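Local coordinates for chitosanase (Bacillus subtilis subsp. subtilis str. 168, PDB 7C6C), which hydrolyses internal beta-(1->4) linkages between D-glucosamine residues of partly acetylated chitosan as a secreted glycoside hydrolase of family 46, at residues P153-A167 / W180-L192. Residues are numbered along the deposited sequence; the frame is centred on the assembly and turned at random.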
ATOM      1  N   PRO A 153      -8.000  12.200   7.612  1.00 20.30           N
ATOM      2  CA  PRO A 153      -9.302  11.666   7.175  1.00 19.91           C
ATOM      3  C   PRO A 153      -9.237  10.685   6.013  1.00 18.81           C
ATOM      4  O   PRO A 153     -10.260  10.054   5.713  1.00 19.27           O
ATOM      5  CB  PRO A 153     -10.091  12.924   6.783  1.00 20.49           C
ATOM      6  CG  PRO A 153      -9.405  14.045   7.486  1.00 21.34           C
ATOM      7  CD  PRO A 153      -7.959  13.672   7.526  1.00 21.00           C
ATOM      8  N   ASP A 154      -8.097  10.542   5.339  1.00 17.32           N
ATOM      9  CA  ASP A 154      -7.942   9.580   4.253  1.00 16.10           C
ATOM     10  C   ASP A 154      -7.219   8.317   4.696  1.00 15.20           C
ATOM     11  O   ASP A 154      -6.916   7.458   3.856  1.00 15.05           O
ATOM     12  CB  ASP A 154      -7.179  10.212   3.085  1.00 16.44           C
ATOM     13  CG  ASP A 154      -7.858  11.452   2.539  1.00 17.28           C
ATOM     14  OD1 ASP A 154      -9.103  11.476   2.462  1.00 17.87           O
ATOM     15  OD2 ASP A 154      -7.141  12.409   2.183  1.00 17.77           O
ATOM     16  N   SER A 155      -6.946   8.181   5.992  1.00 15.36           N
ATOM     17  CA  SER A 155      -6.099   7.115   6.498  1.00 15.24           C
ATOM     18  C   SER A 155      -6.853   5.793   6.595  1.00 14.56           C
ATOM     19  O   SER A 155      -8.085   5.737   6.608  1.00 15.67           O
ATOM     20  CB  SER A 155      -5.559   7.468   7.881  1.00 16.26           C
ATOM     21  OG  SER A 155      -6.614   7.565   8.826  1.00 17.13           O
ATOM     22  N   PHE A 156      -6.064   4.723   6.685  1.00 14.88           N
ATOM     23  CA  PHE A 156      -6.554   3.361   6.881  1.00 14.78           C
ATOM     24  C   PHE A 156      -7.593   3.285   7.998  1.00 15.84           C
ATOM     25  O   PHE A 156      -8.711   2.794   7.793  1.00 16.02           O
ATOM     26  CB  PHE A 156      -5.321   2.511   7.202  1.00 14.78           C
ATOM     27  CG  PHE A 156      -5.586   1.066   7.514  1.00 14.13           C
ATOM     28  CD1 PHE A 156      -6.518   0.310   6.813  1.00 13.61           C
ATOM     29  CD2 PHE A 156      -4.830   0.447   8.500  1.00 13.87           C
ATOM     30  CE1 PHE A 156      -6.694  -1.033   7.115  1.00 13.97           C
ATOM     31  CE2 PHE A 156      -5.000  -0.885   8.805  1.00 13.99           C
ATOM     32  CZ  PHE A 156      -5.931  -1.629   8.111  1.00 13.62           C
ATOM     33  N   TYR A 157      -7.241   3.759   9.195  1.00 17.05           N
ATOM     34  CA  TYR A 157      -8.167   3.622  10.315  1.00 18.37           C
ATOM     35  C   TYR A 157      -9.370   4.549  10.178  1.00 18.94           C
ATOM     36  O   TYR A 157     -10.464   4.203  10.636  1.00 19.48           O
ATOM     37  CB  TYR A 157      -7.439   3.803  11.650  1.00 20.29           C
ATOM     38  CG  TYR A 157      -8.275   3.438  12.861  1.00 22.05           C
ATOM     39  CD1 TYR A 157      -8.988   2.245  12.911  1.00 23.05           C
ATOM     40  CD2 TYR A 157      -8.345   4.289  13.958  1.00 23.17           C
ATOM     41  CE1 TYR A 157      -9.754   1.916  14.014  1.00 24.50           C
ATOM     42  CE2 TYR A 157      -9.107   3.968  15.064  1.00 24.20           C
ATOM     43  CZ  TYR A 157      -9.806   2.780  15.087  1.00 25.28           C
ATOM     44  OH  TYR A 157     -10.568   2.453  16.184  1.00 26.86           O
ATOM     45  N   ALA A 158      -9.201   5.713   9.541  1.00 18.71           N
ATOM     46  CA  ALA A 158     -10.358   6.559   9.255  1.00 18.76           C
ATOM     47  C   ALA A 158     -11.367   5.826   8.380  1.00 18.81           C
ATOM     48  O   ALA A 158     -12.581   5.919   8.599  1.00 19.52           O
ATOM     49  CB  ALA A 158      -9.917   7.860   8.587  1.00 19.44           C
ATOM     50  N   LEU A 159     -10.881   5.077   7.390  1.00 18.00           N
ATOM     51  CA  LEU A 159     -11.784   4.306   6.540  1.00 17.61           C
ATOM     52  C   LEU A 159     -12.470   3.192   7.323  1.00 17.93           C
ATOM     53  O   LEU A 159     -13.665   2.940   7.129  1.00 18.65           O
ATOM     54  CB  LEU A 159     -11.027   3.727   5.345  1.00 17.20           C
ATOM     55  CG  LEU A 159     -10.383   4.749   4.405  1.00 17.98           C
ATOM     56  CD1 LEU A 159      -9.788   4.051   3.210  1.00 18.54           C
ATOM     57  CD2 LEU A 159     -11.367   5.827   3.965  1.00 19.92           C
ATOM     58  N   ILE A 160     -11.731   2.506   8.200  1.00 17.92           N
ATOM     59  CA  ILE A 160     -12.334   1.466   9.033  1.00 18.76           C
ATOM     60  C   ILE A 160     -13.448   2.054   9.888  1.00 20.14           C
ATOM     61  O   ILE A 160     -14.558   1.511   9.956  1.00 20.37           O
ATOM     62  CB  ILE A 160     -11.266   0.767   9.895  1.00 18.61           C
ATOM     63  CG1 ILE A 160     -10.350  -0.108   9.040  1.00 18.28           C
ATOM     64  CG2 ILE A 160     -11.921  -0.065  10.998  1.00 19.14           C
ATOM     65  CD1 ILE A 160      -9.170  -0.659   9.806  1.00 17.92           C
ATOM     66  N   LYS A 161     -13.171   3.182  10.550  1.00 21.22           N
ATOM     67  CA  LYS A 161     -14.169   3.776  11.433  1.00 22.05           C
ATOM     68  C   LYS A 161     -15.393   4.253  10.658  1.00 22.58           C
ATOM     69  O   LYS A 161     -16.529   4.075  11.116  1.00 23.45           O
ATOM     70  CB  LYS A 161     -13.552   4.914  12.245  1.00 23.54           C
ATOM     71  CG  LYS A 161     -12.609   4.441  13.341  1.00 25.55           C
ATOM     72  CD  LYS A 161     -12.109   5.594  14.196  1.00 27.06           C
ATOM     73  CE  LYS A 161     -11.243   6.551  13.398  1.00 28.16           C
ATOM     74  NZ  LYS A 161     -10.708   7.643  14.267  1.00 29.32           N
ATOM     75  N   ARG A 162     -15.190   4.849   9.483  1.00 22.57           N
ATOM     76  CA  ARG A 162     -16.331   5.290   8.688  1.00 22.75           C
ATOM     77  C   ARG A 162     -17.166   4.108   8.221  1.00 22.09           C
ATOM     78  O   ARG A 162     -18.400   4.193   8.180  1.00 22.65           O
ATOM     79  CB  ARG A 162     -15.869   6.143   7.507  1.00 24.50           C
ATOM     80  CG  ARG A 162     -15.339   7.491   7.944  1.00 26.13           C
ATOM     81  CD  ARG A 162     -15.650   8.590   6.954  1.00 27.06           C
ATOM     82  NE  ARG A 162     -14.868   8.467   5.731  1.00 27.25           N
ATOM     83  CZ  ARG A 162     -13.649   8.972   5.566  1.00 26.33           C
ATOM     84  NH1 ARG A 162     -13.055   9.630   6.554  1.00 25.64           N
ATOM     85  NH2 ARG A 162     -13.025   8.816   4.411  1.00 26.19           N
ATOM     86  N   THR A 163     -16.510   2.999   7.871  1.00 21.71           N
ATOM     87  CA  THR A 163     -17.230   1.785   7.505  1.00 21.15           C
ATOM     88  C   THR A 163     -18.019   1.242   8.689  1.00 22.42           C
ATOM     89  O   THR A 163     -19.200   0.899   8.557  1.00 22.58           O
ATOM     90  CB  THR A 163     -16.243   0.740   6.987  1.00 20.26           C
ATOM     91  OG1 THR A 163     -15.546   1.267   5.854  1.00 19.49           O
ATOM     92  CG2 THR A 163     -16.980  -0.516   6.574  1.00 20.54           C
ATOM     93  N   ASN A 164     -17.382   1.170   9.864  1.00 23.37           N
ATOM     94  CA  ASN A 164     -18.077   0.680  11.051  1.00 24.48           C
ATOM     95  C   ASN A 164     -19.333   1.496  11.329  1.00 26.31           C
ATOM     96  O   ASN A 164     -20.387   0.937  11.662  1.00 27.09           O
ATOM     97  CB  ASN A 164     -17.153   0.718  12.271  1.00 24.00           C
ATOM     98  CG  ASN A 164     -16.053  -0.328  12.213  1.00 23.61           C
ATOM     99  OD1 ASN A 164     -16.104  -1.261  11.412  1.00 23.59           O
ATOM    100  ND2 ASN A 164     -15.057  -0.185  13.078  1.00 23.59           N
ATOM    101  N   LYS A 165     -19.245   2.821  11.191  1.00 27.83           N
ATOM    102  CA  LYS A 165     -20.408   3.663  11.448  1.00 29.56           C
ATOM    103  C   LYS A 165     -21.509   3.406  10.425  1.00 30.00           C
ATOM    104  O   LYS A 165     -22.685   3.291  10.789  1.00 30.27           O
ATOM    105  CB  LYS A 165     -20.002   5.138  11.461  1.00 30.88           C
ATOM    106  CG  LYS A 165     -21.119   6.089  11.879  1.00 33.05           C
ATOM    107  CD  LYS A 165     -20.611   7.518  12.034  1.00 34.97           C
ATOM    108  CE  LYS A 165     -21.731   8.473  12.429  1.00 36.57           C
ATOM    109  NZ  LYS A 165     -22.394   8.072  13.702  1.00 37.85           N
ATOM    110  N   LYS A 166     -21.148   3.291   9.144  1.00 30.29           N
ATOM    111  CA  LYS A 166     -22.152   3.034   8.114  1.00 31.35           C
ATOM    112  C   LYS A 166     -22.768   1.648   8.266  1.00 30.89           C
ATOM    113  O   LYS A 166     -23.967   1.467   8.025  1.00 31.18           O
ATOM    114  CB  LYS A 166     -21.537   3.188   6.725  1.00 33.06           C
ATOM    115  CG  LYS A 166     -21.384   4.625   6.258  1.00 35.13           C
ATOM    116  CD  LYS A 166     -20.907   4.674   4.815  1.00 36.21           C
ATOM    117  CE  LYS A 166     -21.041   6.069   4.230  1.00 37.19           C
ATOM    118  NZ  LYS A 166     -20.207   7.057   4.964  1.00 37.69           N
ATOM    119  N   ALA A 167     -21.967   0.659   8.659  1.00 30.14           N
ATOM    120  CA  ALA A 167     -22.436  -0.717   8.757  1.00 30.19           C
ATOM    121  C   ALA A 167     -23.132  -1.017  10.076  1.00 31.03           C
ATOM    122  O   ALA A 167     -23.739  -2.086  10.206  1.00 32.15           O
ATOM    123  CB  ALA A 167     -21.267  -1.689   8.568  1.00 30.40           C
ATOM    124  N   TRP A 180     -19.994  -6.137   5.493  1.00 19.23           N
ATOM    125  CA  TRP A 180     -19.090  -5.102   5.984  1.00 18.50           C
ATOM    126  C   TRP A 180     -18.023  -4.763   4.952  1.00 17.36           C
ATOM    127  O   TRP A 180     -17.726  -3.583   4.719  1.00 17.32           O
ATOM    128  CB  TRP A 180     -18.440  -5.570   7.284  1.00 19.07           C
ATOM    129  CG  TRP A 180     -17.590  -4.532   7.956  1.00 20.20           C
ATOM    130  CD1 TRP A 180     -17.989  -3.632   8.899  1.00 20.58           C
ATOM    131  CD2 TRP A 180     -16.192  -4.295   7.740  1.00 20.47           C
ATOM    132  NE1 TRP A 180     -16.928  -2.847   9.283  1.00 21.37           N
ATOM    133  CE2 TRP A 180     -15.813  -3.235   8.588  1.00 20.98           C
ATOM    134  CE3 TRP A 180     -15.226  -4.877   6.911  1.00 20.99           C
ATOM    135  CZ2 TRP A 180     -14.510  -2.744   8.629  1.00 21.33           C
ATOM    136  CZ3 TRP A 180     -13.932  -4.388   6.956  1.00 21.36           C
ATOM    137  CH2 TRP A 180     -13.587  -3.332   7.807  1.00 21.32           C
ATOM    138  N   LEU A 181     -17.433  -5.784   4.322  1.00 16.42           N
ATOM    139  CA  LEU A 181     -16.373  -5.532   3.351  1.00 15.44           C
ATOM    140  C   LEU A 181     -16.904  -4.800   2.125  1.00 15.44           C
ATOM    141  O   LEU A 181     -16.216  -3.941   1.567  1.00 15.50           O
ATOM    142  CB  LEU A 181     -15.693  -6.840   2.956  1.00 15.09           C
ATOM    143  CG  LEU A 181     -14.449  -6.693   2.074  1.00 15.60           C
ATOM    144  CD1 LEU A 181     -13.349  -5.942   2.816  1.00 16.11           C
ATOM    145  CD2 LEU A 181     -13.980  -8.064   1.602  1.00 15.34           C
ATOM    146  N   ASN A 182     -18.125  -5.117   1.688  1.00 16.65           N
ATOM    147  CA  ASN A 182     -18.701  -4.370   0.574  1.00 18.04           C
ATOM    148  C   ASN A 182     -18.869  -2.900   0.931  1.00 17.09           C
ATOM    149  O   ASN A 182     -18.597  -2.016   0.109  1.00 16.98           O
ATOM    150  CB  ASN A 182     -20.027  -4.989   0.147  1.00 19.89           C
ATOM    151  CG  ASN A 182     -19.840  -6.305  -0.570  1.00 22.88           C
ATOM    152  OD1 ASN A 182     -18.801  -6.549  -1.180  1.00 24.50           O
ATOM    153  ND2 ASN A 182     -20.848  -7.162  -0.505  1.00 23.79           N
ATOM    154  N   LYS A 183     -19.286  -2.616   2.165  1.00 17.91           N
ATOM    155  CA  LYS A 183     -19.391  -1.227   2.594  1.00 18.60           C
ATOM    156  C   LYS A 183     -18.016  -0.580   2.701  1.00 17.11           C
ATOM    157  O   LYS A 183     -17.856   0.600   2.367  1.00 18.44           O
ATOM    158  CB  LYS A 183     -20.155  -1.133   3.914  1.00 21.29           C
ATOM    159  CG  LYS A 183     -21.538  -1.763   3.856  1.00 25.22           C
ATOM    160  CD  LYS A 183     -22.630  -0.813   4.333  1.00 28.45           C
ATOM    161  CE  LYS A 183     -24.005  -1.479   4.286  1.00 30.23           C
ATOM    162  NZ  LYS A 183     -25.122  -0.491   4.205  1.00 32.17           N
ATOM    163  N   PHE A 184     -17.009  -1.335   3.158  1.00 16.25           N
ATOM    164  CA  PHE A 184     -15.650  -0.807   3.206  1.00 15.91           C
ATOM    165  C   PHE A 184     -15.170  -0.409   1.818  1.00 15.01           C
ATOM    166  O   PHE A 184     -14.570   0.657   1.639  1.00 14.92           O
ATOM    167  CB  PHE A 184     -14.701  -1.842   3.807  1.00 15.73           C
ATOM    168  CG  PHE A 184     -13.312  -1.315   4.035  1.00 15.58           C
ATOM    169  CD1 PHE A 184     -12.361  -1.350   3.025  1.00 15.56           C
ATOM    170  CD2 PHE A 184     -12.965  -0.746   5.252  1.00 15.79           C
ATOM    171  CE1 PHE A 184     -11.094  -0.842   3.235  1.00 15.94           C
ATOM    172  CE2 PHE A 184     -11.696  -0.245   5.467  1.00 16.17           C
ATOM    173  CZ  PHE A 184     -10.762  -0.292   4.456  1.00 16.03           C
ATOM    174  N   LEU A 185     -15.415  -1.263   0.823  1.00 14.41           N
ATOM    175  CA  LEU A 185     -15.003  -0.941  -0.538  1.00 14.42           C
ATOM    176  C   LEU A 185     -15.717   0.311  -1.042  1.00 15.02           C
ATOM    177  O   LEU A 185     -15.114   1.138  -1.733  1.00 15.41           O
ATOM    178  CB  LEU A 185     -15.222  -2.152  -1.450  1.00 14.53           C
ATOM    179  CG  LEU A 185     -14.292  -3.337  -1.157  1.00 14.41           C
ATOM    180  CD1 LEU A 185     -14.797  -4.606  -1.836  1.00 15.74           C
ATOM    181  CD2 LEU A 185     -12.874  -3.025  -1.610  1.00 14.29           C
ATOM    182  N   ASP A 186     -16.992   0.485  -0.674  1.00 15.96           N
ATOM    183  CA  ASP A 186     -17.715   1.710  -1.011  1.00 17.33           C
ATOM    184  C   ASP A 186     -17.064   2.931  -0.367  1.00 17.34           C
ATOM    185  O   ASP A 186     -16.881   3.971  -1.013  1.00 17.72           O
ATOM    186  CB  ASP A 186     -19.161   1.613  -0.525  1.00 18.42           C
ATOM    187  CG  ASP A 186     -19.996   0.653  -1.336  1.00 20.51           C
ATOM    188  OD1 ASP A 186     -19.549   0.219  -2.417  1.00 21.28           O
ATOM    189  OD2 ASP A 186     -21.124   0.353  -0.887  1.00 22.48           O
ATOM    190  N   VAL A 187     -16.744   2.826   0.925  1.00 16.81           N
ATOM    191  CA  VAL A 187     -16.119   3.928   1.649  1.00 17.33           C
ATOM    192  C   VAL A 187     -14.766   4.264   1.037  1.00 16.09           C
ATOM    193  O   VAL A 187     -14.418   5.437   0.858  1.00 16.38           O
ATOM    194  CB  VAL A 187     -16.010   3.571   3.143  1.00 18.02           C
ATOM    195  CG1 VAL A 187     -15.048   4.508   3.859  1.00 18.80           C
ATOM    196  CG2 VAL A 187     -17.388   3.602   3.802  1.00 18.58           C
ATOM    197  N   ARG A 188     -13.982   3.241   0.701  1.00 15.17           N
ATOM    198  CA  ARG A 188     -12.680   3.494   0.095  1.00 14.82           C
ATOM    199  C   ARG A 188     -12.822   4.141  -1.276  1.00 15.25           C
ATOM    200  O   ARG A 188     -12.084   5.077  -1.601  1.00 15.44           O
ATOM    201  CB  ARG A 188     -11.867   2.203   0.015  1.00 14.68           C
ATOM    202  CG  ARG A 188     -10.474   2.439  -0.519  1.00 13.77           C
ATOM    203  CD  ARG A 188      -9.599   1.207  -0.418  1.00 13.08           C
ATOM    204  NE  ARG A 188      -8.265   1.504  -0.921  1.00 11.83           N
ATOM    205  CZ  ARG A 188      -7.381   0.588  -1.301  1.00 11.15           C
ATOM    206  NH1 ARG A 188      -7.685  -0.705  -1.223  1.00 11.80           N
ATOM    207  NH2 ARG A 188      -6.196   0.973  -1.766  1.00 11.73           N
ATOM    208  N   TYR A 189     -13.761   3.657  -2.093  1.00 15.59           N
ATOM    209  CA  TYR A 189     -14.010   4.286  -3.387  1.00 16.42           C
ATOM    210  C   TYR A 189     -14.307   5.770  -3.222  1.00 16.79           C
ATOM    211  O   TYR A 189     -13.750   6.613  -3.933  1.00 16.69           O
ATOM    212  CB  TYR A 189     -15.180   3.591  -4.088  1.00 18.46           C
ATOM    213  CG  TYR A 189     -15.552   4.228  -5.405  1.00 20.68           C
ATOM    214  CD1 TYR A 189     -14.936   3.836  -6.586  1.00 22.44           C
ATOM    215  CD2 TYR A 189     -16.511   5.235  -5.471  1.00 21.69           C
ATOM    216  CE1 TYR A 189     -15.266   4.417  -7.793  1.00 23.26           C
ATOM    217  CE2 TYR A 189     -16.844   5.824  -6.675  1.00 23.32           C
ATOM    218  CZ  TYR A 189     -16.219   5.409  -7.832  1.00 24.45           C
ATOM    219  OH  TYR A 189     -16.539   5.985  -9.040  1.00 26.43           O
ATOM    220  N   ASP A 190     -15.199   6.103  -2.288  1.00 17.55           N
ATOM    221  CA  ASP A 190     -15.555   7.500  -2.069  1.00 18.31           C
ATOM    222  C   ASP A 190     -14.340   8.313  -1.649  1.00 18.25           C
ATOM    223  O   ASP A 190     -14.178   9.465  -2.067  1.00 18.91           O
ATOM    224  CB  ASP A 190     -16.650   7.600  -1.009  1.00 20.86           C
ATOM    225  CG  ASP A 190     -17.991   7.088  -1.499  1.00 24.58           C
ATOM    226  OD1 ASP A 190     -18.182   6.975  -2.729  1.00 24.95           O
ATOM    227  OD2 ASP A 190     -18.858   6.809  -0.647  1.00 26.53           O
ATOM    228  N   ASP A 191     -13.470   7.728  -0.830  1.00 17.68           N
ATOM    229  CA  ASP A 191     -12.292   8.460  -0.381  1.00 17.26           C
ATOM    230  C   ASP A 191     -11.301   8.680  -1.518  1.00 16.65           C
ATOM    231  O   ASP A 191     -10.672   9.742  -1.603  1.00 17.36           O
ATOM    232  CB  ASP A 191     -11.625   7.723   0.776  1.00 17.29           C
ATOM    233  CG  ASP A 191     -10.533   8.538   1.411  1.00 16.91           C
ATOM    234  OD1 ASP A 191     -10.878   9.607   1.949  1.00 17.47           O
ATOM    235  OD2 ASP A 191      -9.353   8.133   1.361  1.00 16.92           O
ATOM    236  N   LEU A 192     -11.147   7.688  -2.399  1.00 15.59           N
ATOM    237  CA  LEU A 192     -10.242   7.836  -3.534  1.00 15.77           C
ATOM    238  C   LEU A 192     -10.756   8.875  -4.520  1.00 16.78           C
ATOM    239  O   LEU A 192      -9.959   9.575  -5.155  1.00 17.66           O
ATOM    240  CB  LEU A 192     -10.041   6.491  -4.233  1.00 14.76           C
ATOM    241  CG  LEU A 192      -9.269   5.440  -3.436  1.00 14.09           C
ATOM    242  CD1 LEU A 192      -9.326   4.103  -4.155  1.00 14.03           C
ATOM    243  CD2 LEU A 192      -7.829   5.888  -3.197  1.00 14.09           C
TER
HETATM  244  O   HOH W   1     -14.894   7.712   2.455  1.00 21.61           O
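Trp-180 turns the edge of its indole to Asn-164 and one face to Thr-163. Its NE1 donates to Asn-164 OD1 (2.8 Å), nearly in line with the amide C=O, although amide and ring planes stand 43° apart. Thr-163 CG2 lies over the five-membered ring in a CH-pi contact, 3.7 Å from its centroid, while Ala-167 CB packs 3.8 Å from Trp-180 CD1. With CG anti to the backbone N (chi1 -173°), Phe-184 swings its ring back to helix 156-167, where CE2 meets Ile-160 CG1 at 3.8 Å; Met-140 and Thr-143 of helix 134-147 also touch this side chain. The two helices, consecutive in this mainly helical, lysozyme-clan family 46 fold, run at 125° with knobs-into-holes packing. Thr-163 is one knob, among Trp-180, Lys-183, Phe-184 and Val-187; its OG1 donates to Leu-159 O within its own helix. Val-187 is the reciprocal knob, its CG2 against Lys-166 CD, and a water joins its carbonyl oxygen to Arg-162 NH2. Arg-188 offers CG to Leu-159 CD1; its guanidinium forms a salt bridge with Asp-142 and hydrogen bonds with Gln-146 and His-147, near the predicted proton donor Glu-19. Asp-191 CB abuts Leu-159 CD2, and OD1 forms a long, weak salt bridge with Arg-162 NH2 (3.4 Å). That guanidinium also grips Pro-153 O end-on through NH1 and NH2. Asp-191 OD1 lies 2.6 Å from Asp-154 OD1, so one acid probably holds a proton; backbone N of Ala-196 and Asn-197 also bind Asp-154.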